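Local coordinates for protein toll (Drosophila melanogaster, PDB 4LXR) that serves as the transmembrane receptor for cleaved Spaetzle, switching on antifungal immune signalling and setting dorsal-ventral polarity in the embryo, at residues 389-402 with 412-426. Residues are numbered along the deposited sequence; the frame is centred on the assembly and turned at random.
With NAG (2-acetamido-2-deoxy-beta-D-glucopyranose), chain E.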
loop_
_atom_site.group_PDB
_atom_site.type_symbol
_atom_site.label_atom_id
_atom_site.label_comp_id
_atom_site.label_asym_id
_atom_site.label_seq_id
_atom_site.Cartn_x
_atom_site.Cartn_y
_atom_site.Cartn_z
ATOM N N LEU A 389 5.920 -21.926 -10.949
ATOM C CA LEU A 389 5.175 -20.697 -10.661
ATOM C C LEU A 389 5.491 -20.190 -9.247
ATOM O O LEU A 389 5.483 -20.962 -8.302
ATOM C CB LEU A 389 3.674 -20.943 -10.812
ATOM C CG LEU A 389 2.810 -19.681 -10.827
ATOM C CD1 LEU A 389 3.178 -18.808 -12.029
ATOM C CD2 LEU A 389 1.323 -20.054 -10.836
ATOM N N VAL A 390 5.797 -18.907 -9.114
ATOM C CA VAL A 390 6.196 -18.354 -7.824
ATOM C C VAL A 390 5.080 -17.470 -7.242
ATOM O O VAL A 390 4.720 -17.600 -6.064
ATOM C CB VAL A 390 7.529 -17.580 -7.930
ATOM C CG1 VAL A 390 7.901 -16.957 -6.594
ATOM C CG2 VAL A 390 8.639 -18.516 -8.416
ATOM N N THR A 391 4.521 -16.580 -8.058
ATOM C CA THR A 391 3.358 -15.830 -7.600
ATOM C C THR A 391 2.174 -15.921 -8.559
ATOM O O THR A 391 2.332 -15.817 -9.776
ATOM C CB THR A 391 3.669 -14.359 -7.183
ATOM O OG1 THR A 391 3.140 -13.451 -8.134
ATOM C CG2 THR A 391 5.130 -14.129 -7.004
ATOM N N LEU A 392 1.002 -16.164 -7.970
ATOM C CA LEU A 392 -0.265 -16.284 -8.673
ATOM C C LEU A 392 -1.209 -15.205 -8.145
ATOM O O LEU A 392 -1.504 -15.151 -6.936
ATOM C CB LEU A 392 -0.877 -17.679 -8.450
ATOM C CG LEU A 392 -2.242 -17.953 -9.084
ATOM C CD1 LEU A 392 -2.182 -17.741 -10.623
ATOM C CD2 LEU A 392 -2.766 -19.374 -8.746
ATOM N N VAL A 393 -1.670 -14.335 -9.039
ATOM C CA VAL A 393 -2.566 -13.245 -8.643
ATOM C C VAL A 393 -3.908 -13.424 -9.338
ATOM O O VAL A 393 -3.980 -13.407 -10.570
ATOM C CB VAL A 393 -1.976 -11.846 -8.964
ATOM C CG1 VAL A 393 -2.875 -10.731 -8.424
ATOM C CG2 VAL A 393 -0.586 -11.711 -8.386
ATOM N N MET A 394 -4.962 -13.637 -8.543
ATOM C CA MET A 394 -6.297 -13.853 -9.079
ATOM C C MET A 394 -7.306 -13.002 -8.337
ATOM O O MET A 394 -8.487 -13.374 -8.201
ATOM C CB MET A 394 -6.692 -15.330 -9.016
ATOM C CG MET A 394 -5.725 -16.239 -9.769
ATOM S SD MET A 394 -6.354 -17.906 -9.933
ATOM C CE MET A 394 -7.818 -17.675 -10.922
ATOM N N SER A 395 -6.826 -11.854 -7.867
ATOM C CA SER A 395 -7.655 -10.885 -7.154
ATOM C C SER A 395 -8.803 -10.380 -7.999
ATOM O O SER A 395 -8.663 -10.226 -9.214
ATOM C CB SER A 395 -6.798 -9.690 -6.745
ATOM O OG SER A 395 -5.583 -10.149 -6.203
ATOM N N ARG A 396 -9.923 -10.098 -7.340
ATOM C CA ARG A 396 -11.080 -9.486 -7.978
ATOM C C ARG A 396 -11.518 -10.282 -9.210
ATOM O O ARG A 396 -11.585 -9.753 -10.325
ATOM C CB ARG A 396 -10.805 -8.010 -8.315
ATOM C CG ARG A 396 -10.649 -7.107 -7.070
ATOM C CD ARG A 396 -10.189 -5.684 -7.408
ATOM N NE ARG A 396 -8.946 -5.716 -8.173
ATOM C CZ ARG A 396 -7.732 -5.758 -7.635
ATOM N NH1 ARG A 396 -7.568 -5.727 -6.322
ATOM N NH2 ARG A 396 -6.679 -5.830 -8.417
ATOM N N ASN A 397 -11.776 -11.569 -8.989
ATOM C CA ASN A 397 -12.504 -12.405 -9.935
ATOM C C ASN A 397 -13.852 -12.766 -9.296
ATOM O O ASN A 397 -14.317 -12.046 -8.429
ATOM C CB ASN A 397 -11.681 -13.637 -10.321
ATOM C CG ASN A 397 -10.687 -13.350 -11.444
ATOM O OD1 ASN A 397 -10.972 -13.628 -12.609
ATOM N ND2 ASN A 397 -9.521 -12.793 -11.102
ATOM N N ARG A 398 -14.483 -13.853 -9.730
ATOM C CA ARG A 398 -15.719 -14.340 -9.111
ATOM C C ARG A 398 -15.497 -15.776 -8.650
ATOM O O ARG A 398 -16.379 -16.626 -8.790
ATOM C CB ARG A 398 -16.887 -14.321 -10.099
ATOM C CG ARG A 398 -17.104 -12.999 -10.856
ATOM C CD ARG A 398 -17.201 -11.791 -9.943
ATOM N NE ARG A 398 -18.276 -11.929 -8.968
ATOM C CZ ARG A 398 -18.160 -11.670 -7.669
ATOM N NH1 ARG A 398 -17.003 -11.258 -7.159
ATOM N NH2 ARG A 398 -19.209 -11.834 -6.872
ATOM N N LEU A 399 -14.312 -16.053 -8.111
ATOM C CA LEU A 399 -13.940 -17.427 -7.770
ATOM C C LEU A 399 -14.839 -17.963 -6.687
ATOM O O LEU A 399 -15.052 -17.308 -5.677
ATOM C CB LEU A 399 -12.484 -17.506 -7.310
ATOM C CG LEU A 399 -11.434 -17.246 -8.384
ATOM C CD1 LEU A 399 -10.026 -17.389 -7.789
ATOM C CD2 LEU A 399 -11.664 -18.254 -9.491
ATOM N N ARG A 400 -15.376 -19.153 -6.911
ATOM C CA ARG A 400 -16.285 -19.763 -5.957
ATOM C C ARG A 400 -15.801 -21.170 -5.580
ATOM O O ARG A 400 -15.939 -21.595 -4.432
ATOM C CB ARG A 400 -17.718 -19.763 -6.510
ATOM C CG ARG A 400 -18.567 -20.956 -6.112
ATOM C CD ARG A 400 -19.873 -20.534 -5.451
ATOM N NE ARG A 400 -20.618 -21.680 -4.927
ATOM C CZ ARG A 400 -20.350 -22.274 -3.765
ATOM N NH1 ARG A 400 -19.352 -21.831 -3.005
ATOM N NH2 ARG A 400 -21.073 -23.313 -3.365
ATOM N N THR A 401 -15.223 -21.894 -6.532
ATOM C CA THR A 401 -14.692 -23.211 -6.210
ATOM C C THR A 401 -13.223 -23.369 -6.553
ATOM O O THR A 401 -12.724 -22.800 -7.525
ATOM C CB THR A 401 -15.458 -24.352 -6.910
ATOM O OG1 THR A 401 -15.093 -24.381 -8.298
ATOM C CG2 THR A 401 -16.951 -24.171 -6.755
ATOM N N ILE A 402 -12.547 -24.163 -5.737
ATOM C CA ILE A 402 -11.158 -24.515 -5.946
ATOM C C ILE A 402 -11.070 -26.031 -5.893
ATOM O O ILE A 402 -11.329 -26.630 -4.854
ATOM C CB ILE A 402 -10.257 -23.916 -4.858
ATOM C CG1 ILE A 402 -10.463 -22.402 -4.777
ATOM C CG2 ILE A 402 -8.772 -24.252 -5.135
ATOM C CD1 ILE A 402 -9.391 -21.686 -3.978
ATOM N N GLY A 412 6.491 -24.889 -6.308
ATOM C CA GLY A 412 7.303 -23.691 -6.352
ATOM C C GLY A 412 6.581 -22.449 -5.859
ATOM O O GLY A 412 7.222 -21.425 -5.624
ATOM N N LEU A 413 5.255 -22.527 -5.706
ATOM C CA LEU A 413 4.442 -21.346 -5.370
ATOM C C LEU A 413 4.756 -20.764 -3.993
ATOM O O LEU A 413 4.823 -21.489 -3.004
ATOM C CB LEU A 413 2.946 -21.655 -5.477
ATOM C CG LEU A 413 2.032 -20.424 -5.620
ATOM C CD1 LEU A 413 2.247 -19.703 -6.942
ATOM C CD2 LEU A 413 0.587 -20.813 -5.485
ATOM N N ARG A 414 4.947 -19.450 -3.944
ATOM C CA ARG A 414 5.319 -18.763 -2.713
ATOM C C ARG A 414 4.315 -17.663 -2.310
ATOM O O ARG A 414 4.157 -17.353 -1.131
ATOM C CB ARG A 414 6.732 -18.168 -2.859
ATOM C CG ARG A 414 7.844 -19.225 -3.072
ATOM C CD ARG A 414 8.009 -20.147 -1.855
ATOM N NE ARG A 414 8.931 -21.254 -2.111
ATOM C CZ ARG A 414 8.561 -22.491 -2.430
ATOM N NH1 ARG A 414 7.276 -22.814 -2.544
ATOM N NH2 ARG A 414 9.481 -23.416 -2.644
ATOM N N HIS A 415 3.646 -17.072 -3.292
ATOM C CA HIS A 415 2.749 -15.948 -3.053
ATOM C C HIS A 415 1.436 -16.137 -3.809
ATOM O O HIS A 415 1.393 -16.078 -5.045
ATOM C CB HIS A 415 3.416 -14.636 -3.478
ATOM C CG HIS A 415 4.771 -14.429 -2.871
ATOM N ND1 HIS A 415 4.952 -14.140 -1.534
ATOM C CD2 HIS A 415 6.010 -14.484 -3.416
ATOM C CE1 HIS A 415 6.243 -14.014 -1.285
ATOM N NE2 HIS A 415 6.907 -14.216 -2.411
ATOM N N LEU A 416 0.368 -16.358 -3.053
ATOM C CA LEU A 416 -0.933 -16.681 -3.607
ATOM C C LEU A 416 -1.960 -15.616 -3.203
ATOM O O LEU A 416 -2.308 -15.489 -2.033
ATOM C CB LEU A 416 -1.366 -18.074 -3.142
ATOM C CG LEU A 416 -2.746 -18.542 -3.609
ATOM C CD1 LEU A 416 -2.899 -18.404 -5.141
ATOM C CD2 LEU A 416 -2.990 -19.972 -3.167
ATOM N N HIS A 417 -2.421 -14.839 -4.177
ATOM C CA HIS A 417 -3.410 -13.788 -3.933
ATOM C C HIS A 417 -4.767 -14.141 -4.518
ATOM O O HIS A 417 -4.947 -14.163 -5.744
ATOM C CB HIS A 417 -2.938 -12.464 -4.524
ATOM C CG HIS A 417 -1.607 -12.021 -4.002
ATOM N ND1 HIS A 417 -1.476 -11.168 -2.927
ATOM C CD2 HIS A 417 -0.349 -12.328 -4.397
ATOM C CE1 HIS A 417 -0.193 -10.958 -2.691
ATOM N NE2 HIS A 417 0.511 -11.654 -3.566
ATOM N N LEU A 418 -5.718 -14.398 -3.628
ATOM C CA LEU A 418 -7.071 -14.738 -4.012
ATOM C C LEU A 418 -8.052 -13.751 -3.408
ATOM O O LEU A 418 -9.229 -14.069 -3.239
ATOM C CB LEU A 418 -7.421 -16.171 -3.581
ATOM C CG LEU A 418 -6.600 -17.268 -4.268
ATOM C CD1 LEU A 418 -6.975 -18.636 -3.738
ATOM C CD2 LEU A 418 -6.747 -17.214 -5.803
ATOM N N ASP A 419 -7.576 -12.545 -3.103
ATOM C CA ASP A 419 -8.422 -11.548 -2.443
ATOM C C ASP A 419 -9.585 -11.042 -3.322
ATOM O O ASP A 419 -9.433 -10.919 -4.526
ATOM C CB ASP A 419 -7.574 -10.367 -1.957
ATOM C CG ASP A 419 -6.553 -9.910 -3.001
ATOM O OD1 ASP A 419 -5.897 -10.771 -3.610
ATOM O OD2 ASP A 419 -6.405 -8.690 -3.225
ATOM N N HIS A 420 -10.726 -10.738 -2.695
ATOM C CA HIS A 420 -11.897 -10.162 -3.370
ATOM C C HIS A 420 -12.528 -11.162 -4.345
ATOM O O HIS A 420 -12.667 -10.904 -5.534
ATOM C CB HIS A 420 -11.549 -8.838 -4.087
ATOM C CG HIS A 420 -10.729 -7.895 -3.259
ATOM N ND1 HIS A 420 -11.197 -7.324 -2.094
ATOM C CD2 HIS A 420 -9.471 -7.424 -3.428
ATOM C CE1 HIS A 420 -10.264 -6.545 -1.579
ATOM N NE2 HIS A 420 -9.209 -6.581 -2.374
ATOM N N ASN A 421 -12.884 -12.318 -3.822
ATOM C CA ASN A 421 -13.548 -13.340 -4.605
ATOM C C ASN A 421 -14.758 -13.841 -3.821
ATOM O O ASN A 421 -15.186 -13.181 -2.871
ATOM C CB ASN A 421 -12.559 -14.460 -4.953
ATOM C CG ASN A 421 -11.728 -14.128 -6.181
ATOM O OD1 ASN A 421 -12.262 -14.093 -7.288
ATOM N ND2 ASN A 421 -10.428 -13.867 -5.996
ATOM N N ASP A 422 -15.318 -14.984 -4.210
ATOM C CA ASP A 422 -16.483 -15.534 -3.511
ATOM C C ASP A 422 -16.146 -16.884 -2.910
ATOM O O ASP A 422 -16.954 -17.811 -2.947
ATOM C CB ASP A 422 -17.668 -15.691 -4.461
ATOM C CG ASP A 422 -18.361 -14.381 -4.751
ATOM O OD1 ASP A 422 -18.788 -13.710 -3.789
ATOM O OD2 ASP A 422 -18.476 -14.022 -5.940
ATOM N N ILE A 423 -14.938 -17.002 -2.374
ATOM C CA ILE A 423 -14.446 -18.277 -1.879
ATOM C C ILE A 423 -14.929 -18.592 -0.473
ATOM O O ILE A 423 -14.643 -17.852 0.471
ATOM C CB ILE A 423 -12.914 -18.308 -1.895
ATOM C CG1 ILE A 423 -12.406 -18.028 -3.313
ATOM C CG2 ILE A 423 -12.412 -19.635 -1.378
ATOM C CD1 ILE A 423 -10.960 -17.597 -3.368
ATOM N N ASP A 424 -15.661 -19.693 -0.326
ATOM C CA ASP A 424 -16.083 -20.118 1.012
ATOM C C ASP A 424 -15.480 -21.465 1.444
ATOM O O ASP A 424 -15.680 -21.914 2.579
ATOM C CB ASP A 424 -17.621 -20.116 1.132
ATOM C CG ASP A 424 -18.292 -21.167 0.259
ATOM O OD1 ASP A 424 -17.601 -21.841 -0.538
ATOM O OD2 ASP A 424 -19.531 -21.308 0.363
ATOM N N LEU A 425 -14.759 -22.105 0.528
ATOM C CA LEU A 425 -14.194 -23.445 0.736
ATOM C C LEU A 425 -15.225 -24.486 1.182
ATOM O O LEU A 425 -14.866 -25.557 1.672
ATOM C CB LEU A 425 -12.990 -23.414 1.681
ATOM C CG LEU A 425 -11.778 -22.600 1.221
ATOM C CD1 LEU A 425 -10.636 -22.769 2.214
ATOM C CD2 LEU A 425 -11.333 -23.000 -0.193
ATOM N N GLN A 426 -16.501 -24.147 1.002
ATOM C CA GLN A 426 -17.617 -25.091 1.084
ATOM C C GLN A 426 -17.606 -25.915 2.361
ATOM O O GLN A 426 -17.654 -27.140 2.311
ATOM C CB GLN A 426 -17.616 -26.001 -0.153
ATOM C CG GLN A 426 -17.259 -25.256 -1.448
ATOM C CD GLN A 426 -17.634 -26.019 -2.705
ATOM O OE1 GLN A 426 -18.751 -26.520 -2.832
ATOM N NE2 GLN A 426 -16.699 -26.109 -3.642
HETATM C C1 NAG E . -14.960 -7.163 -1.452
HETATM C C2 NAG E . -14.743 -5.638 -1.489
HETATM C C3 NAG E . -15.834 -4.960 -2.318
HETATM C C4 NAG E . -15.959 -5.610 -3.691
HETATM C C5 NAG E . -16.183 -7.108 -3.515
HETATM C C6 NAG E . -16.302 -7.860 -4.820
HETATM C C7 NAG E . -13.578 -4.726 0.479
HETATM C C8 NAG E . -13.740 -4.160 1.858
HETATM N N2 NAG E . -14.708 -5.077 -0.147
HETATM O O3 NAG E . -15.520 -3.577 -2.429
HETATM O O4 NAG E . -17.077 -5.073 -4.390
HETATM O O5 NAG E . -15.072 -7.670 -2.802
HETATM O O6 NAG E . -15.109 -7.760 -5.587
HETATM O O7 NAG E . -12.475 -4.860 -0.043
HETATM O O HOH W 1 4.620 -23.678 -8.417
HETATM O O HOH W 2 -5.178 -6.752 -4.614
HETATM O O HOH W 3 -14.382 -9.493 -7.319
HETATM O O HOH W 4 -14.599 -22.434 -2.209
HETATM O O HOH W 5 -13.878 -24.830 -3.136
#
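Leu418 reaches three side chains of 389-402 with its two methyls: CD2 lies 3.8 Å from Leu399 CD1, the two leucines crossing at about a right angle, and also meets Met394 CB, while CD1 faces Ile402 CD1. Further along, Leu392 and Leu416 run side by side, CD2 to CD1 at 3.7 Å; both place CG anti to the backbone N (chi1 178° in each), which keeps their branches in step. Leu413 CD1 fills in between Leu389 CG and Leu392 CB.

The strands that carry Leu392 and Leu416, 391-393 and 415-417, run parallel, their axes 4° apart. The bond from His417 N to Leu392 O is nearly straight (2.9 Å, 176°), and Met394 N donates to His417 O. Val390 O takes two donors, Arg414 N and His415 N.

Where the strands end, the Asn421 amide turns inward. Its ND2 donates almost linearly to Met394 O (3.0 Å) and, within its own segment, to Leu418 O, both acceptors lying in the amide plane; OD1, less surely placed, faces Leu399 N. A leucine here would probably leave Met394 O without its amide donor and let the turn shift.

On the polar side, buried Ser395 OG is hydrogen-bonded to Asp419 OD1 (2.7 Å), which it meets from above the carboxylate plane. Bends at chi2 and chi3 curl Arg398 back, so that Asp422 OD2 lies over one face of its guanidinium, in a salt bridge whose 2.5 Å NH2–OD2 separation is doubtfully short. A water joins Asn397 O and His420 O to O6 of a nearby N-acetylglucosamine. Asn397 and Asn421 hold equivalent places in LRR 11 and LRR 12, and Asn456 bonds Leu418 O and Ile423 N much as Asn421 serves Met394 O and faces Leu399 N: the asparagine ladder and stacked parallel strands of a leucine-rich repeat solenoid, here in Toll's ectodomain.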